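Local coordinates for protein 3-hydroxyacyl-CoA dehydrogenase (Archaeoglobus fulgidus, PDB 1ZEJ) that probably acts as an NAD-dependent dehydrogenase of the 3-hydroxyacyl-CoA dehydrogenase family, oxidising a hydroxyl group of its substrate, at residues A28-V42 and I54-L68. Sequence-based numbering, arbitrary orientation.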
ATOM      1  N   ALA A  28      25.288   8.554   7.228  1.00 26.60           N
ATOM      2  CA  ALA A  28      26.743   8.345   7.321  1.00 26.09           C
ATOM      3  C   ALA A  28      27.085   6.842   7.240  1.00 25.82           C
ATOM      4  O   ALA A  28      27.983   6.467   6.490  1.00 27.18           O
ATOM      5  CB  ALA A  28      27.284   8.943   8.613  1.00 26.01           C
ATOM      6  N   ILE A  29      26.284   5.998   7.901  1.00 25.35           N
ATOM      7  CA  ILE A  29      26.455   4.545   7.841  1.00 26.55           C
ATOM      8  C   ILE A  29      26.184   4.006   6.451  1.00 25.72           C
ATOM      9  O   ILE A  29      26.955   3.223   5.951  1.00 26.37           O
ATOM     10  CB  ILE A  29      25.587   3.805   8.874  1.00 26.06           C
ATOM     11  CG1 ILE A  29      26.030   4.148  10.283  1.00 26.98           C
ATOM     12  CG2 ILE A  29      25.585   2.299   8.623  1.00 27.83           C
ATOM     13  CD1 ILE A  29      25.033   3.712  11.347  1.00 28.87           C
ATOM     14  N   ALA A  30      25.121   4.455   5.818  1.00 25.93           N
ATOM     15  CA  ALA A  30      24.808   4.050   4.441  1.00 26.83           C
ATOM     16  C   ALA A  30      25.928   4.413   3.463  1.00 27.12           C
ATOM     17  O   ALA A  30      26.358   3.605   2.644  1.00 26.31           O
ATOM     18  CB  ALA A  30      23.478   4.686   4.001  1.00 26.60           C
ATOM     19  N   ILE A  31      26.439   5.629   3.583  1.00 26.21           N
ATOM     20  CA  ILE A  31      27.442   6.108   2.659  1.00 27.39           C
ATOM     21  C   ILE A  31      28.856   5.484   2.897  1.00 27.58           C
ATOM     22  O   ILE A  31      29.617   5.268   1.946  1.00 27.87           O
ATOM     23  CB  ILE A  31      27.462   7.655   2.730  1.00 26.97           C
ATOM     24  CG1 ILE A  31      26.146   8.178   2.144  1.00 28.77           C
ATOM     25  CG2 ILE A  31      28.670   8.235   1.971  1.00 28.55           C
ATOM     26  CD1 ILE A  31      25.970   9.632   2.191  1.00 29.42           C
ATOM     27  N   ALA A  32      29.196   5.229   4.159  1.00 27.76           N
ATOM     28  CA  ALA A  32      30.494   4.764   4.531  1.00 28.22           C
ATOM     29  C   ALA A  32      30.781   3.360   4.019  1.00 30.30           C
ATOM     30  O   ALA A  32      31.944   2.967   4.010  1.00 28.14           O
ATOM     31  CB  ALA A  32      30.675   4.813   6.030  1.00 29.08           C
ATOM     32  N   SER A  33      29.730   2.643   3.583  1.00 30.71           N
ATOM     33  CA  SER A  33      29.872   1.365   2.907  1.00 33.04           C
ATOM     34  C   SER A  33      30.774   1.457   1.674  1.00 33.63           C
ATOM     35  O   SER A  33      31.539   0.522   1.428  1.00 33.83           O
ATOM     36  CB  SER A  33      28.506   0.758   2.544  1.00 33.46           C
ATOM     37  OG  SER A  33      27.758   1.589   1.686  1.00 34.67           O
ATOM     38  N   LYS A  34      30.711   2.593   0.961  1.00 32.96           N
ATOM     39  CA  LYS A  34      31.435   2.810  -0.286  1.00 33.69           C
ATOM     40  C   LYS A  34      32.350   4.046  -0.292  1.00 32.62           C
ATOM     41  O   LYS A  34      33.260   4.119  -1.107  1.00 32.53           O
ATOM     42  CB  LYS A  34      30.444   2.920  -1.460  1.00 34.44           C
ATOM     43  CG  LYS A  34      29.874   1.568  -1.980  1.00 40.18           C
ATOM     44  CD  LYS A  34      28.933   0.955  -0.958  1.00 44.39           C
ATOM     45  CE  LYS A  34      27.664   0.295  -1.546  1.00 47.16           C
ATOM     46  NZ  LYS A  34      26.506   0.334  -0.553  1.00 44.57           N
ATOM     47  N   HIS A  35      32.138   4.999   0.612  1.00 31.49           N
ATOM     48  CA  HIS A  35      32.799   6.304   0.513  1.00 31.22           C
ATOM     49  C   HIS A  35      33.333   6.779   1.860  1.00 31.23           C
ATOM     50  O   HIS A  35      33.051   6.210   2.916  1.00 30.82           O
ATOM     51  CB  HIS A  35      31.802   7.334   0.012  1.00 32.53           C
ATOM     52  CG  HIS A  35      31.237   7.025  -1.331  1.00 32.64           C
ATOM     53  ND1 HIS A  35      31.992   7.070  -2.483  1.00 33.39           N
ATOM     54  CD2 HIS A  35      29.983   6.699  -1.715  1.00 35.76           C
ATOM     55  CE1 HIS A  35      31.235   6.747  -3.515  1.00 35.74           C
ATOM     56  NE2 HIS A  35      30.009   6.521  -3.079  1.00 34.96           N
ATOM     57  N   GLU A  36      34.153   7.805   1.820  1.00 30.05           N
ATOM     58  CA  GLU A  36      34.555   8.440   3.063  1.00 30.43           C
ATOM     59  C   GLU A  36      33.520   9.450   3.486  1.00 28.56           C
ATOM     60  O   GLU A  36      32.918  10.118   2.646  1.00 28.93           O
ATOM     61  CB  GLU A  36      35.885   9.132   2.892  1.00 30.40           C
ATOM     62  CG  GLU A  36      36.983   8.142   2.683  1.00 37.05           C
ATOM     63  CD  GLU A  36      38.275   8.826   2.417  1.00 43.19           C
ATOM     64  OE1 GLU A  36      38.314   9.666   1.485  1.00 46.98           O
ATOM     65  OE2 GLU A  36      39.240   8.512   3.146  1.00 50.21           O
ATOM     66  N   VAL A  37      33.333   9.576   4.794  1.00 26.35           N
ATOM     67  CA  VAL A  37      32.370  10.494   5.334  1.00 25.85           C
ATOM     68  C   VAL A  37      32.993  11.404   6.385  1.00 25.27           C
ATOM     69  O   VAL A  37      33.767  10.959   7.231  1.00 23.89           O
ATOM     70  CB  VAL A  37      31.192   9.710   5.966  1.00 25.26           C
ATOM     71  CG1 VAL A  37      30.176  10.653   6.597  1.00 26.52           C
ATOM     72  CG2 VAL A  37      30.515   8.846   4.873  1.00 26.08           C
ATOM     73  N   VAL A  38      32.611  12.668   6.324  1.00 24.75           N
ATOM     74  CA  VAL A  38      32.785  13.588   7.463  1.00 24.94           C
ATOM     75  C   VAL A  38      31.399  13.870   8.101  1.00 24.26           C
ATOM     76  O   VAL A  38      30.480  14.384   7.448  1.00 25.69           O
ATOM     77  CB  VAL A  38      33.475  14.879   7.025  1.00 24.83           C
ATOM     78  CG1 VAL A  38      33.695  15.760   8.248  1.00 27.51           C
ATOM     79  CG2 VAL A  38      34.807  14.581   6.375  1.00 26.54           C
ATOM     80  N   LEU A  39      31.246  13.509   9.355  1.00 24.15           N
ATOM     81  CA  LEU A  39      29.992  13.693  10.077  1.00 24.33           C
ATOM     82  C   LEU A  39      30.178  14.819  11.060  1.00 25.15           C
ATOM     83  O   LEU A  39      31.016  14.718  11.983  1.00 24.54           O
ATOM     84  CB  LEU A  39      29.627  12.420  10.809  1.00 23.84           C
ATOM     85  CG  LEU A  39      28.306  12.446  11.628  1.00 25.77           C
ATOM     86  CD1 LEU A  39      27.127  12.716  10.735  1.00 27.59           C
ATOM     87  CD2 LEU A  39      28.109  11.134  12.368  1.00 26.10           C
ATOM     88  N   GLN A  40      29.402  15.880  10.871  1.00 24.61           N
ATOM     89  CA  GLN A  40      29.555  17.127  11.645  1.00 25.18           C
ATOM     90  C   GLN A  40      28.313  17.379  12.544  1.00 26.09           C
ATOM     91  O   GLN A  40      27.197  17.095  12.173  1.00 26.47           O
ATOM     92  CB  GLN A  40      29.787  18.310  10.718  1.00 25.14           C
ATOM     93  CG  GLN A  40      30.065  19.633  11.428  1.00 24.71           C
ATOM     94  CD  GLN A  40      28.830  20.463  11.679  1.00 31.21           C
ATOM     95  OE1 GLN A  40      27.839  20.327  10.966  1.00 33.73           O
ATOM     96  NE2 GLN A  40      28.895  21.367  12.666  1.00 28.84           N
ATOM     97  N   ASP A  41      28.549  17.898  13.727  1.00 27.45           N
ATOM     98  CA  ASP A  41      27.482  18.361  14.578  1.00 29.21           C
ATOM     99  C   ASP A  41      28.119  19.361  15.532  1.00 30.33           C
ATOM    100  O   ASP A  41      29.236  19.152  15.945  1.00 28.87           O
ATOM    101  CB  ASP A  41      26.908  17.175  15.386  1.00 28.84           C
ATOM    102  CG  ASP A  41      25.504  17.495  15.956  1.00 32.45           C
ATOM    103  OD1 ASP A  41      25.458  18.336  16.857  1.00 34.50           O
ATOM    104  OD2 ASP A  41      24.476  16.961  15.465  1.00 32.02           O
ATOM    105  N   VAL A  42      27.389  20.410  15.895  1.00 32.83           N
ATOM    106  CA  VAL A  42      27.869  21.376  16.872  1.00 35.09           C
ATOM    107  C   VAL A  42      28.026  20.753  18.271  1.00 35.54           C
ATOM    108  O   VAL A  42      28.781  21.270  19.093  1.00 35.87           O
ATOM    109  CB  VAL A  42      26.995  22.666  16.940  1.00 35.65           C
ATOM    110  CG1 VAL A  42      27.111  23.450  15.647  1.00 37.36           C
ATOM    111  CG2 VAL A  42      25.554  22.350  17.286  1.00 37.70           C
ATOM    112  N   ILE A  54      27.743   3.378  15.443  1.00 35.60           N
ATOM    113  CA  ILE A  54      28.208   3.067  14.095  1.00 35.24           C
ATOM    114  C   ILE A  54      28.983   1.722  14.062  1.00 34.95           C
ATOM    115  O   ILE A  54      29.815   1.443  14.959  1.00 34.06           O
ATOM    116  CB  ILE A  54      29.042   4.242  13.544  1.00 35.31           C
ATOM    117  CG1 ILE A  54      28.095   5.400  13.152  1.00 37.44           C
ATOM    118  CG2 ILE A  54      29.857   3.795  12.347  1.00 36.71           C
ATOM    119  CD1 ILE A  54      28.694   6.747  13.200  1.00 39.32           C
ATOM    120  N   PRO A  55      28.698   0.869  13.058  1.00 34.69           N
ATOM    121  CA  PRO A  55      29.409  -0.422  13.035  1.00 34.24           C
ATOM    122  C   PRO A  55      30.917  -0.234  13.014  1.00 34.36           C
ATOM    123  O   PRO A  55      31.445   0.636  12.315  1.00 32.09           O
ATOM    124  CB  PRO A  55      28.915  -1.088  11.744  1.00 34.03           C
ATOM    125  CG  PRO A  55      27.612  -0.459  11.461  1.00 33.53           C
ATOM    126  CD  PRO A  55      27.725   0.965  11.948  1.00 34.24           C
ATOM    127  N   GLU A  56      31.614  -1.053  13.795  1.00 34.83           N
ATOM    128  CA  GLU A  56      33.033  -0.814  14.052  1.00 35.50           C
ATOM    129  C   GLU A  56      33.871  -0.804  12.770  1.00 34.87           C
ATOM    130  O   GLU A  56      34.765   0.002  12.623  1.00 34.36           O
ATOM    131  CB  GLU A  56      33.563  -1.858  15.064  1.00 36.76           C
ATOM    132  CG  GLU A  56      34.814  -1.405  15.763  1.00 37.08           C
ATOM    133  CD  GLU A  56      35.075  -2.105  17.097  1.00 38.25           C
ATOM    134  OE1 GLU A  56      34.143  -2.683  17.708  1.00 44.17           O
ATOM    135  OE2 GLU A  56      36.239  -2.044  17.552  1.00 44.62           O
ATOM    136  N   GLU A  57      33.536  -1.676  11.826  1.00 35.91           N
ATOM    137  CA  GLU A  57      34.244  -1.764  10.546  1.00 36.31           C
ATOM    138  C   GLU A  57      34.155  -0.499   9.711  1.00 35.00           C
ATOM    139  O   GLU A  57      34.998  -0.311   8.826  1.00 34.95           O
ATOM    140  CB  GLU A  57      33.705  -2.886   9.657  1.00 37.42           C
ATOM    141  CG  GLU A  57      33.095  -4.106  10.376  1.00 42.56           C
ATOM    142  CD  GLU A  57      31.658  -3.855  10.795  1.00 45.47           C
ATOM    143  OE1 GLU A  57      30.852  -3.424   9.928  1.00 47.35           O
ATOM    144  OE2 GLU A  57      31.372  -4.082  11.999  1.00 46.85           O
ATOM    145  N   LEU A  58      33.128   0.332   9.953  1.00 32.94           N
ATOM    146  CA  LEU A  58      32.958   1.568   9.194  1.00 32.14           C
ATOM    147  C   LEU A  58      33.670   2.769   9.811  1.00 31.92           C
ATOM    148  O   LEU A  58      33.757   3.799   9.163  1.00 29.49           O
ATOM    149  CB  LEU A  58      31.478   1.909   9.013  1.00 31.18           C
ATOM    150  CG  LEU A  58      30.706   0.822   8.274  1.00 32.14           C
ATOM    151  CD1 LEU A  58      29.254   1.122   8.236  1.00 32.33           C
ATOM    152  CD2 LEU A  58      31.268   0.618   6.878  1.00 33.82           C
ATOM    153  N   LEU A  59      34.189   2.629  11.033  1.00 32.07           N
ATOM    154  CA  LEU A  59      34.684   3.794  11.760  1.00 32.51           C
ATOM    155  C   LEU A  59      35.937   4.338  11.111  1.00 32.65           C
ATOM    156  O   LEU A  59      36.211   5.530  11.223  1.00 33.01           O
ATOM    157  CB  LEU A  59      34.915   3.502  13.249  1.00 33.20           C
ATOM    158  CG  LEU A  59      33.677   3.488  14.159  1.00 34.71           C
ATOM    159  CD1 LEU A  59      34.088   2.976  15.536  1.00 38.50           C
ATOM    160  CD2 LEU A  59      32.998   4.863  14.252  1.00 37.88           C
ATOM    161  N   SER A  60      36.659   3.486  10.381  1.00 31.61           N
ATOM    162  CA  SER A  60      37.855   3.924   9.650  1.00 32.14           C
ATOM    163  C   SER A  60      37.494   4.872   8.472  1.00 31.27           C
ATOM    164  O   SER A  60      38.325   5.643   8.022  1.00 32.05           O
ATOM    165  CB  SER A  60      38.669   2.700   9.169  1.00 32.61           C
ATOM    166  OG  SER A  60      37.996   2.033   8.108  1.00 34.12           O
ATOM    167  N   LYS A  61      36.251   4.865   8.021  1.00 30.35           N
ATOM    168  CA  LYS A  61      35.837   5.721   6.899  1.00 30.94           C
ATOM    169  C   LYS A  61      35.126   7.031   7.325  1.00 30.05           C
ATOM    170  O   LYS A  61      34.782   7.841   6.476  1.00 30.66           O
ATOM    171  CB  LYS A  61      34.917   4.932   5.966  1.00 31.49           C
ATOM    172  CG  LYS A  61      35.545   3.628   5.396  1.00 37.07           C
ATOM    173  CD  LYS A  61      35.988   3.833   3.946  1.00 41.37           C
ATOM    174  CE  LYS A  61      34.919   3.363   2.925  1.00 44.13           C
ATOM    175  NZ  LYS A  61      35.346   3.595   1.484  1.00 45.74           N
ATOM    176  N   ILE A  62      34.889   7.233   8.622  1.00 29.50           N
ATOM    177  CA  ILE A  62      34.083   8.366   9.121  1.00 29.09           C
ATOM    178  C   ILE A  62      34.931   9.262  10.029  1.00 29.64           C
ATOM    179  O   ILE A  62      35.526   8.747  10.980  1.00 29.56           O
ATOM    180  CB  ILE A  62      32.818   7.876   9.882  1.00 29.29           C
ATOM    181  CG1 ILE A  62      31.901   7.052   8.968  1.00 28.23           C
ATOM    182  CG2 ILE A  62      31.983   9.076  10.380  1.00 29.34           C
ATOM    183  CD1 ILE A  62      30.881   6.174   9.705  1.00 30.20           C
ATOM    184  N   GLU A  63      34.999  10.568   9.724  1.00 29.51           N
ATOM    185  CA  GLU A  63      35.632  11.564  10.596  1.00 29.69           C
ATOM    186  C   GLU A  63      34.488  12.244  11.325  1.00 28.45           C
ATOM    187  O   GLU A  63      33.479  12.584  10.706  1.00 28.70           O
ATOM    188  CB  GLU A  63      36.462  12.579   9.814  1.00 29.76           C
ATOM    189  CG  GLU A  63      36.911  13.807  10.662  1.00 31.16           C
ATOM    190  CD  GLU A  63      37.804  14.781   9.887  1.00 33.20           C
ATOM    191  OE1 GLU A  63      38.221  14.438   8.760  1.00 36.47           O
ATOM    192  OE2 GLU A  63      38.097  15.872  10.424  1.00 33.60           O
ATOM    193  N   PHE A  64      34.620  12.393  12.633  1.00 26.40           N
ATOM    194  CA  PHE A  64      33.653  13.143  13.411  1.00 25.88           C
ATOM    195  C   PHE A  64      34.238  14.530  13.696  1.00 25.92           C
ATOM    196  O   PHE A  64      35.399  14.641  14.113  1.00 26.51           O
ATOM    197  CB  PHE A  64      33.348  12.417  14.701  1.00 26.99           C
ATOM    198  CG  PHE A  64      32.835  11.013  14.491  1.00 26.83           C
ATOM    199  CD1 PHE A  64      33.721   9.960  14.293  1.00 31.30           C
ATOM    200  CD2 PHE A  64      31.485  10.746  14.537  1.00 29.73           C
ATOM    201  CE1 PHE A  64      33.258   8.665  14.083  1.00 30.03           C
ATOM    202  CE2 PHE A  64      31.020   9.435  14.362  1.00 28.64           C
ATOM    203  CZ  PHE A  64      31.924   8.423  14.126  1.00 28.44           C
ATOM    204  N   THR A  65      33.446  15.578  13.516  1.00 24.70           N
ATOM    205  CA  THR A  65      33.950  16.935  13.743  1.00 24.74           C
ATOM    206  C   THR A  65      32.850  17.899  14.133  1.00 25.14           C
ATOM    207  O   THR A  65      31.681  17.678  13.831  1.00 23.53           O
ATOM    208  CB  THR A  65      34.606  17.438  12.442  1.00 25.17           C
ATOM    209  OG1 THR A  65      35.143  18.742  12.622  1.00 27.57           O
ATOM    210  CG2 THR A  65      33.629  17.472  11.296  1.00 24.46           C
ATOM    211  N   THR A  66      33.243  19.019  14.732  1.00 25.16           N
ATOM    212  CA  THR A  66      32.291  20.075  15.008  1.00 25.56           C
ATOM    213  C   THR A  66      32.394  21.241  14.055  1.00 26.33           C
ATOM    214  O   THR A  66      31.557  22.148  14.138  1.00 25.53           O
ATOM    215  CB  THR A  66      32.485  20.638  16.429  1.00 26.10           C
ATOM    216  OG1 THR A  66      33.860  21.033  16.609  1.00 24.68           O
ATOM    217  CG2 THR A  66      32.160  19.573  17.471  1.00 27.36           C
ATOM    218  N   THR A  67      33.371  21.220  13.139  1.00 25.70           N
ATOM    219  CA  THR A  67      33.608  22.344  12.240  1.00 25.87           C
ATOM    220  C   THR A  67      33.447  21.983  10.740  1.00 26.19           C
ATOM    221  O   THR A  67      33.243  20.817  10.369  1.00 26.16           O
ATOM    222  CB  THR A  67      35.013  22.962  12.548  1.00 26.13           C
ATOM    223  OG1 THR A  67      35.998  21.931  12.539  1.00 27.17           O
ATOM    224  CG2 THR A  67      34.984  23.605  13.922  1.00 25.43           C
ATOM    225  N   LEU A  68      33.582  22.996   9.887  1.00 25.91           N
ATOM    226  CA  LEU A  68      33.210  22.899   8.481  1.00 26.49           C
ATOM    227  C   LEU A  68      34.376  22.954   7.521  1.00 26.50           C
ATOM    228  O   LEU A  68      34.161  23.044   6.290  1.00 27.22           O
ATOM    229  CB  LEU A  68      32.270  24.050   8.145  1.00 27.03           C
ATOM    230  CG  LEU A  68      30.909  24.051   8.878  1.00 29.76           C
ATOM    231  CD1 LEU A  68      30.106  25.238   8.348  1.00 32.88           C
ATOM    232  CD2 LEU A  68      30.125  22.748   8.758  1.00 30.49           C
TER
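V37 to Q40 pair in parallel with I62 to T65, strand 62-65 being one edge of the Rossmann-type sheet and 36-40 its neighbour, joined through helix 44-53 as a beta-alpha-beta crossover. The backbone ladder runs from V37 N, 2.8 Å from K61 O, to D41 N on T65 O. On one face, L39 CD2 meets the F64 ring obliquely at CE2 (3.9 Å). I62 CG1, anti to the carbonyl carbon (chi1 -61°), packs on A32 CB of helix 22-32. One turn earlier, I29 and I54 lie alongside, oppositely directed, CG1 to CG1 at 3.8 Å. The L58 side chain stands roughly perpendicular to I29, its CD1 against CG2. K61, bent at chi2 and chi3, lays CE against A32 O (3.2 Å) and H35 O; its NZ bonds weakly to K34 O. On the other face, V38 CG1 presses tightly on T65 CG2, at 3.5 Å. Q40 bends at chi2 (-92°), setting its amide carbon against L68 CD2. Its NE2 hydrogen-bonds to T66 O (3.1 Å) from above the carbonyl plane. With an alanine here, T66 O would probably lose this donor and a gap open beside L68. D41, a predicted NAD(+)-binding residue, hydrogen-bonds through OD1 to S43 N and through OD2 to A20 N of the glycine-rich turn.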